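Local coordinates for protein heroin esterase (Rhodococcus sp., PDB 1LZL) that probably hydrolyses acetyl esters such as heroin, using an alpha/beta hydrolase fold, at residues A[193-197]-A[198-202]; A[207-210]-A[211-215]; A[237-240]-A[241-244]; A[261-264]-A[265-269]. All coordinates share one frame; numbering follows the deposited sequence.

Interaction 1: A[193-197]-A[198-202]; sequences DRLET and VSMTN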
# COMPACT_ATOMS: atom_id res chain seq x y z
N ASP A 193 2.26 -6.43 13.60
CA ASP A 193 1.45 -5.86 14.68
C ASP A 193 2.23 -5.83 15.99
O ASP A 193 1.72 -5.23 16.94
CB ASP A 193 0.17 -6.67 14.87
CG ASP A 193 0.51 -8.11 15.22
OD1 ASP A 193 1.16 -8.82 14.43
OD2 ASP A 193 0.11 -8.51 16.33
N ARG A 194 3.37 -6.48 16.05
CA ARG A 194 4.00 -6.69 17.37
C ARG A 194 4.70 -5.44 17.85
O ARG A 194 4.96 -5.35 19.08
CB ARG A 194 4.97 -7.87 17.28
CG ARG A 194 4.22 -9.15 17.08
CD ARG A 194 5.07 -10.30 16.63
NE ARG A 194 5.74 -10.06 15.35
CZ ARG A 194 6.50 -10.93 14.71
NH1 ARG A 194 6.74 -12.15 15.18
NH2 ARG A 194 7.03 -10.57 13.55
N LEU A 195 5.05 -4.48 17.03
CA LEU A 195 5.60 -3.19 17.50
C LEU A 195 6.87 -3.36 18.33
O LEU A 195 7.07 -2.62 19.31
CB LEU A 195 4.52 -2.34 18.21
CG LEU A 195 3.14 -2.32 17.54
CD1 LEU A 195 2.18 -1.34 18.24
CD2 LEU A 195 3.24 -1.98 16.06
N GLU A 196 7.71 -4.32 17.91
CA GLU A 196 8.91 -4.63 18.72
C GLU A 196 10.22 -4.24 18.08
O GLU A 196 11.28 -4.37 18.71
CB GLU A 196 8.95 -6.13 19.04
CG GLU A 196 9.04 -7.12 17.87
CD GLU A 196 8.68 -8.54 18.26
OE1 GLU A 196 8.29 -8.81 19.44
OE2 GLU A 196 8.76 -9.46 17.41
N THR A 197 10.19 -3.74 16.85
CA THR A 197 11.42 -3.24 16.26
C THR A 197 11.90 -1.98 16.95
O THR A 197 11.15 -1.22 17.58
CB THR A 197 11.18 -2.94 14.75
OG1 THR A 197 10.13 -1.97 14.69
CG2 THR A 197 10.80 -4.19 13.99
N VAL A 198 13.20 -1.68 16.76
CA VAL A 198 13.71 -0.42 17.32
C VAL A 198 12.98 0.78 16.78
O VAL A 198 12.62 1.71 17.57
CB VAL A 198 15.22 -0.25 17.03
CG1 VAL A 198 15.73 1.11 17.48
CG2 VAL A 198 15.97 -1.38 17.73
N SER A 199 12.70 0.88 15.47
CA SER A 199 12.00 2.09 15.02
C SER A 199 10.62 2.22 15.68
O SER A 199 10.17 3.34 15.89
CB SER A 199 11.96 2.15 13.50
OG SER A 199 11.33 0.99 12.91
N MET A 200 10.02 1.04 15.91
CA MET A 200 8.66 1.09 16.49
C MET A 200 8.73 1.44 17.97
O MET A 200 7.76 2.06 18.48
CB MET A 200 7.96 -0.22 16.26
CG MET A 200 6.54 -0.36 15.90
SD MET A 200 5.56 1.06 15.50
CE MET A 200 5.12 0.69 13.80
N THR A 201 9.80 1.07 18.67
CA THR A 201 9.89 1.49 20.08
C THR A 201 10.37 2.94 20.21
O THR A 201 9.99 3.54 21.24
CB THR A 201 10.83 0.62 20.92
OG1 THR A 201 12.18 0.70 20.43
CG2 THR A 201 10.42 -0.86 20.90
N ASN A 202 11.16 3.46 19.28
CA ASN A 202 11.80 4.76 19.47
C ASN A 202 11.09 5.91 18.79
O ASN A 202 11.29 7.09 19.20
CB ASN A 202 13.24 4.71 18.93
CG ASN A 202 14.16 3.82 19.74
OD1 ASN A 202 13.86 2.95 20.56
ND2 ASN A 202 15.45 3.99 19.45
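T197 closes the start of helix 198-202 with both its side chain and its backbone. Its hydroxyl sits between its own backbone N and carbonyl carbon (chi1 59°), which turns OG1 back over the first turn, where it accepts from M200 N at 3.2 Å. Its carbonyl oxygen takes T201 N at 2.9 Å, with the donor nearly in line with the carbonyl bond. T197 is thus the N-cap, its side chain serving an amide of the first turn. The tight part of the contact lies on the inner side. Here M200 folds back on the loop: its CG is 3.4 Å from L195 CA and its SD 3.9 Å from L195 CD2, the two side chains crossing at a slant. The bends at chi2, almost eclipsed at 8°, and chi3 fold the thioether back across L195. A214 of helix 211-222 covers both residues. The outer side is looser: V198, T201 and E196 are exposed, and E196 reaches R194 only through a long charge contact out of the guanidinium plane. A valine in place of T197 would probably leave M200 N without its capping hydroxyl and let the first turn fray. S199 N and OG are held by D264 and P261, tying this turn to the start of helix 263-275. The whole is a classical N-cap, with a hydrophobic contact between L195 and M200 straddling it.

Interaction 2: A[207-210]-A[211-215]; sequences PLWH and RPNAI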
# COMPACT_ATOMS: atom_id res chain seq x y z
N PRO A 207 6.72 12.46 12.42
CA PRO A 207 5.68 13.02 11.55
C PRO A 207 4.74 11.93 10.99
O PRO A 207 5.22 10.88 10.56
CB PRO A 207 6.51 13.65 10.45
CG PRO A 207 7.82 14.02 11.09
CD PRO A 207 8.10 12.81 11.96
N LEU A 208 3.45 12.24 11.06
CA LEU A 208 2.32 11.51 10.52
C LEU A 208 2.11 10.16 11.15
O LEU A 208 0.97 9.82 11.57
CB LEU A 208 2.48 11.41 8.99
CG LEU A 208 2.43 12.77 8.28
CD1 LEU A 208 2.40 12.52 6.79
CD2 LEU A 208 1.24 13.56 8.81
N TRP A 209 3.10 9.26 11.23
CA TRP A 209 2.96 7.95 11.85
C TRP A 209 3.96 7.87 12.99
O TRP A 209 5.04 8.45 12.88
CB TRP A 209 3.21 6.81 10.88
CG TRP A 209 2.46 5.52 11.21
CD1 TRP A 209 2.94 4.30 11.51
CD2 TRP A 209 1.01 5.40 11.25
NE1 TRP A 209 1.92 3.39 11.74
CE2 TRP A 209 0.75 4.07 11.59
CE3 TRP A 209 0.00 6.35 11.03
CZ2 TRP A 209 -0.58 3.60 11.72
CZ3 TRP A 209 -1.32 5.87 11.17
CH2 TRP A 209 -1.58 4.54 11.51
N HIS A 210 3.57 7.11 13.99
CA HIS A 210 4.29 7.06 15.26
C HIS A 210 3.72 5.91 16.04
O HIS A 210 2.64 5.35 15.69
CB HIS A 210 4.22 8.40 16.00
CG HIS A 210 2.84 8.98 16.12
ND1 HIS A 210 2.50 10.22 15.62
CD2 HIS A 210 1.71 8.44 16.68
CE1 HIS A 210 1.22 10.42 15.88
NE2 HIS A 210 0.74 9.37 16.52
N ARG A 211 4.39 5.56 17.13
CA ARG A 211 3.98 4.40 17.89
C ARG A 211 2.53 4.53 18.40
O ARG A 211 1.77 3.55 18.29
CB ARG A 211 4.97 4.17 19.01
CG ARG A 211 4.68 2.85 19.74
CD ARG A 211 5.66 2.72 20.91
NE ARG A 211 5.29 1.51 21.64
CZ ARG A 211 5.69 0.30 21.27
NH1 ARG A 211 6.48 0.10 20.22
NH2 ARG A 211 5.32 -0.77 21.96
N PRO A 212 2.07 5.63 18.95
CA PRO A 212 0.65 5.72 19.33
C PRO A 212 -0.30 5.42 18.19
O PRO A 212 -1.29 4.67 18.41
CB PRO A 212 0.51 7.17 19.83
CG PRO A 212 1.87 7.45 20.38
CD PRO A 212 2.81 6.86 19.36
N ASN A 213 -0.08 5.97 17.00
CA ASN A 213 -0.97 5.60 15.88
C ASN A 213 -0.86 4.13 15.52
O ASN A 213 -1.88 3.51 15.14
CB ASN A 213 -0.70 6.47 14.64
CG ASN A 213 -1.45 7.78 14.63
OD1 ASN A 213 -2.31 8.00 15.53
ND2 ASN A 213 -1.21 8.65 13.66
N ALA A 214 0.35 3.55 15.57
CA ALA A 214 0.54 2.14 15.24
C ALA A 214 -0.29 1.23 16.12
O ALA A 214 -0.98 0.31 15.67
CB ALA A 214 2.04 1.76 15.31
N ILE A 215 -0.31 1.52 17.45
CA ILE A 215 -1.09 0.69 18.36
C ILE A 215 -2.57 0.72 18.00
O ILE A 215 -3.24 -0.29 17.94
CB ILE A 215 -0.89 1.18 19.83
CG1 ILE A 215 0.56 0.93 20.29
CG2 ILE A 215 -1.95 0.59 20.75
CD1 ILE A 215 0.96 1.75 21.54
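N213 reaches back from the first turn of helix 211-222 to lie between the rings of W209 and H210. The aromatic contacts come first. N213 CB stands over the six-membered ring of W209, 3.6 Å from its centroid and 13° off the normal, a CH-pi contact. A214 follows on the same indole, its CB lying 3.9 Å from W209 NE1. With CG anti to its backbone N (chi1 -152°), W209 swings its indole under the helix start. W209 also meets F23 edge-to-face and the ring of H290, which probably belongs to the Ser-His-Asp triad of this hydrolase. A leucine in place of W209 would probably leave N213 CB without its flat platform and open a gap beneath the first turn.

The imidazole of H210 packs against the same asparagine: NE2 is 3.3 Å from N213 CG, with ring and amide planes 33° apart, a contact without a hydrogen bond. P212 adds its CD 3.3 Å from H210 CD2, the two side chains crossing at about a right angle.

Polar bonds complete the turn. H210 is the N-cap residue, and its carbonyl oxygen receives A214 N at 2.9 Å. N213 ND2 gives L208 O only a weak bond at 3.2 Å; its amide is fixed chiefly from outside, ND2 by V21 O and OD1 by F23 N.

Helix 211-222 is thereby set against helix 198-202: A214 packs on M200 and R211 on T201, while R211 NH1 bonds M200 O on that helix and L195 O in the loop before it.

Interaction 3: A[237-240]-A[241-244]; sequences YAAP and SRAT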
# COMPACT_ATOMS: atom_id res chain seq x y z
N TYR A 237 -1.90 -13.35 6.99
CA TYR A 237 -2.44 -12.44 5.98
C TYR A 237 -2.78 -11.07 6.59
O TYR A 237 -2.92 -10.11 5.82
CB TYR A 237 -3.66 -13.05 5.30
CG TYR A 237 -3.39 -14.47 4.83
CD1 TYR A 237 -2.40 -14.76 3.92
CD2 TYR A 237 -4.14 -15.55 5.29
CE1 TYR A 237 -2.13 -16.03 3.48
CE2 TYR A 237 -3.89 -16.84 4.86
CZ TYR A 237 -2.90 -17.09 3.94
OH TYR A 237 -2.64 -18.39 3.54
N ALA A 238 -2.94 -11.00 7.91
CA ALA A 238 -3.14 -9.76 8.64
C ALA A 238 -1.79 -9.08 8.86
O ALA A 238 -1.68 -7.86 8.66
CB ALA A 238 -3.83 -10.00 9.98
N ALA A 239 -0.80 -9.85 9.31
CA ALA A 239 0.51 -9.31 9.68
C ALA A 239 1.58 -10.15 8.97
O ALA A 239 2.06 -11.15 9.57
CB ALA A 239 0.73 -9.34 11.20
N PRO A 240 1.87 -9.85 7.72
CA PRO A 240 2.81 -10.65 6.93
C PRO A 240 4.15 -10.86 7.60
O PRO A 240 4.79 -11.90 7.31
CB PRO A 240 2.93 -9.82 5.64
CG PRO A 240 1.54 -9.20 5.51
CD PRO A 240 1.19 -8.79 6.91
N SER A 241 4.62 -9.97 8.47
CA SER A 241 5.89 -10.23 9.14
C SER A 241 5.85 -11.53 9.95
O SER A 241 6.93 -12.08 10.22
CB SER A 241 6.22 -9.07 10.07
OG SER A 241 6.38 -7.85 9.34
N ARG A 242 4.67 -11.97 10.36
CA ARG A 242 4.57 -13.27 11.10
C ARG A 242 4.73 -14.46 10.19
O ARG A 242 4.87 -15.60 10.69
CB ARG A 242 3.24 -13.30 11.84
CG ARG A 242 3.20 -12.30 13.00
CD ARG A 242 1.84 -12.40 13.67
NE ARG A 242 1.62 -11.50 14.79
CZ ARG A 242 1.55 -11.89 16.07
NH1 ARG A 242 1.71 -13.17 16.40
NH2 ARG A 242 1.32 -11.00 17.02
N ALA A 243 4.71 -14.31 8.88
CA ALA A 243 4.91 -15.52 8.07
C ALA A 243 6.32 -16.07 8.15
O ALA A 243 7.26 -15.30 8.10
CB ALA A 243 4.66 -15.16 6.61
N THR A 244 6.48 -17.38 8.20
CA THR A 244 7.79 -18.00 8.27
C THR A 244 8.27 -18.54 6.93
O THR A 244 9.48 -18.76 6.74
CB THR A 244 7.77 -19.17 9.30
OG1 THR A 244 6.72 -20.08 8.95
CG2 THR A 244 7.50 -18.61 10.68
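The carbonyl oxygen of A239 receives R242 N at 2.8 Å with an N-H...O angle of 156°, the shortest hydrogen bond of this turn. One residue on, P240 O takes A243 N at 2.9 Å. Both are bonds from residue i+3 to residue i, the spacing of a 3-10 turn, and both donors stand above the carbonyl plane. P240 opens the turn, and as a proline it has no N-H to offer.

Side-chain contact is slight: R242 CB lies 3.3 Å from A239 O, and only its CD nears A239 CB, at 4.1 Å, with that methyl at the edge of the guanidinium, near its plane. With CG anti to the carbonyl carbon (chi1 -70°) and the chain extended from CG to NE, the arginine runs out past the alanine. A243 CB rests 3.3 Å from P240 O. Beyond the turn, the R242 guanidinium forms a salt bridge through NE with D193, and the weak bonds of NH2 to P229 O and NH1 to D231 O add to its hold. P240 packs on A167 and L171 of helix 161-176.

The chemistry is thus divided: within the turn the hydrogen bonds are backbone to backbone, while the arginine's charge is met outside it. The salt bridge with D193 is likely to offset the cost of burying that carboxylate.

Interaction 4: A[261-264]-A[265-269]; sequences PLRD and EGIEY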
# COMPACT_ATOMS: atom_id res chain seq x y z
N PRO A 261 8.22 4.91 11.86
CA PRO A 261 8.24 3.77 12.77
C PRO A 261 8.16 2.43 12.01
O PRO A 261 8.60 1.41 12.52
CB PRO A 261 6.92 3.89 13.56
CG PRO A 261 6.26 5.10 13.08
CD PRO A 261 7.09 5.84 12.10
N LEU A 262 7.60 2.38 10.82
CA LEU A 262 7.49 1.15 10.01
C LEU A 262 8.81 0.79 9.35
O LEU A 262 8.89 -0.27 8.69
CB LEU A 262 6.44 1.39 8.92
CG LEU A 262 5.02 1.71 9.42
CD1 LEU A 262 4.10 2.01 8.26
CD2 LEU A 262 4.50 0.55 10.26
N ARG A 263 9.83 1.63 9.46
CA ARG A 263 11.06 1.39 8.68
C ARG A 263 11.65 0.02 8.93
O ARG A 263 11.99 -0.73 8.00
CB ARG A 263 12.06 2.50 9.08
CG ARG A 263 13.41 2.39 8.37
CD ARG A 263 14.41 3.28 9.17
NE ARG A 263 14.77 2.63 10.41
CZ ARG A 263 15.23 3.29 11.50
NH1 ARG A 263 15.35 4.61 11.47
NH2 ARG A 263 15.53 2.57 12.57
N ASP A 264 11.85 -0.35 10.20
CA ASP A 264 12.60 -1.57 10.45
C ASP A 264 11.79 -2.77 10.00
O ASP A 264 12.42 -3.71 9.46
CB ASP A 264 12.94 -1.73 11.94
CG ASP A 264 13.94 -0.71 12.45
OD1 ASP A 264 14.46 0.12 11.67
OD2 ASP A 264 14.19 -0.74 13.67
N GLU A 265 10.46 -2.84 10.19
CA GLU A 265 9.76 -4.06 9.77
C GLU A 265 9.80 -4.19 8.27
O GLU A 265 9.80 -5.28 7.72
CB GLU A 265 8.34 -4.04 10.35
CG GLU A 265 7.39 -3.03 9.73
CD GLU A 265 6.26 -2.69 10.71
OE1 GLU A 265 6.60 -2.23 11.82
OE2 GLU A 265 5.07 -2.90 10.38
N GLY A 266 9.86 -3.05 7.53
CA GLY A 266 9.98 -3.10 6.08
C GLY A 266 11.32 -3.65 5.67
O GLY A 266 11.43 -4.57 4.82
N ILE A 267 12.43 -3.14 6.26
CA ILE A 267 13.77 -3.66 5.93
C ILE A 267 13.85 -5.14 6.31
O ILE A 267 14.38 -5.92 5.52
CB ILE A 267 14.86 -2.83 6.65
CG1 ILE A 267 14.87 -1.39 6.16
CG2 ILE A 267 16.24 -3.46 6.52
CD1 ILE A 267 15.75 -0.43 6.93
N GLU A 268 13.33 -5.52 7.49
CA GLU A 268 13.41 -6.93 7.87
C GLU A 268 12.64 -7.84 6.95
O GLU A 268 13.08 -8.94 6.65
CB GLU A 268 12.86 -7.11 9.32
CG GLU A 268 13.82 -6.54 10.34
CD GLU A 268 13.34 -6.60 11.79
OE1 GLU A 268 12.20 -7.11 12.05
OE2 GLU A 268 14.11 -6.13 12.66
N TYR A 269 11.48 -7.39 6.48
CA TYR A 269 10.71 -8.26 5.55
C TYR A 269 11.45 -8.41 4.24
O TYR A 269 11.54 -9.50 3.66
CB TYR A 269 9.35 -7.65 5.32
CG TYR A 269 8.30 -8.57 4.70
CD1 TYR A 269 7.82 -9.65 5.43
CD2 TYR A 269 7.78 -8.34 3.41
CE1 TYR A 269 6.87 -10.49 4.89
CE2 TYR A 269 6.81 -9.17 2.87
CZ TYR A 269 6.36 -10.25 3.64
OH TYR A 269 5.39 -11.10 3.11
O HOH W 1 9.03 -1.33 12.20
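E265 meets L262 at the start of helix 263-275, the helix of a beta-alpha-beta unit of the alpha/beta hydrolase fold, between strands 252-257 and 280-285. Its CG sits between the backbone N and the carbonyl carbon (chi1 71°), which turns the side chain back toward the preceding turn: CG comes 3.3 Å from L262 O, and L262 CD2 lies 3.5 Å from E265 OE2. That oxygen is held by the amides of L191 and D192, so the carboxylate is buried but satisfied. G266 follows, its N bonded to L262 O at 3.2 Å. I267 N then bonds to R263 O at 3.0 Å, almost straight at 170°, and its side chain lies beside that of R263, both pointing the same way, with CD1 3.9 Å from R263 CG. The pair packs on strands 252-257 and 280-285. E268 N closes on D264 O, the shortest of the three backbone bonds at 2.8 Å, and E268 CG rests against the same oxygen. Y269 continues the helix through its N to E265 O. Upstream, R263 grips D264 OD1 side-on with NE and NH2, in the guanidinium plane, while D264 OD2 takes S199 N. A water completes the turn: it donates to P261 O and to E265 OE1, the latter at 2.6 Å, and accepts from E265 N.

In the fold
Interactions 1, 2 and 4 meet around M200 and P261, while interaction 3 stands apart from interaction 2, their nearest atoms about 11 Å from each other. Interaction 3 is the buried one; the others are partly buried, and interaction 1 has the most exposed residues. Interactions 1 and 2 are both helix starts, but one is capped by a hydroxyl and the other leans on aromatic rings. R211 joins them by bonding carbonyls of 193-202. Interaction 4 is a helix start with charged side chains and a water, and D264 links it to interaction 1. Interaction 3 reaches interaction 1 by a salt bridge and interaction 4 by packing on Y269.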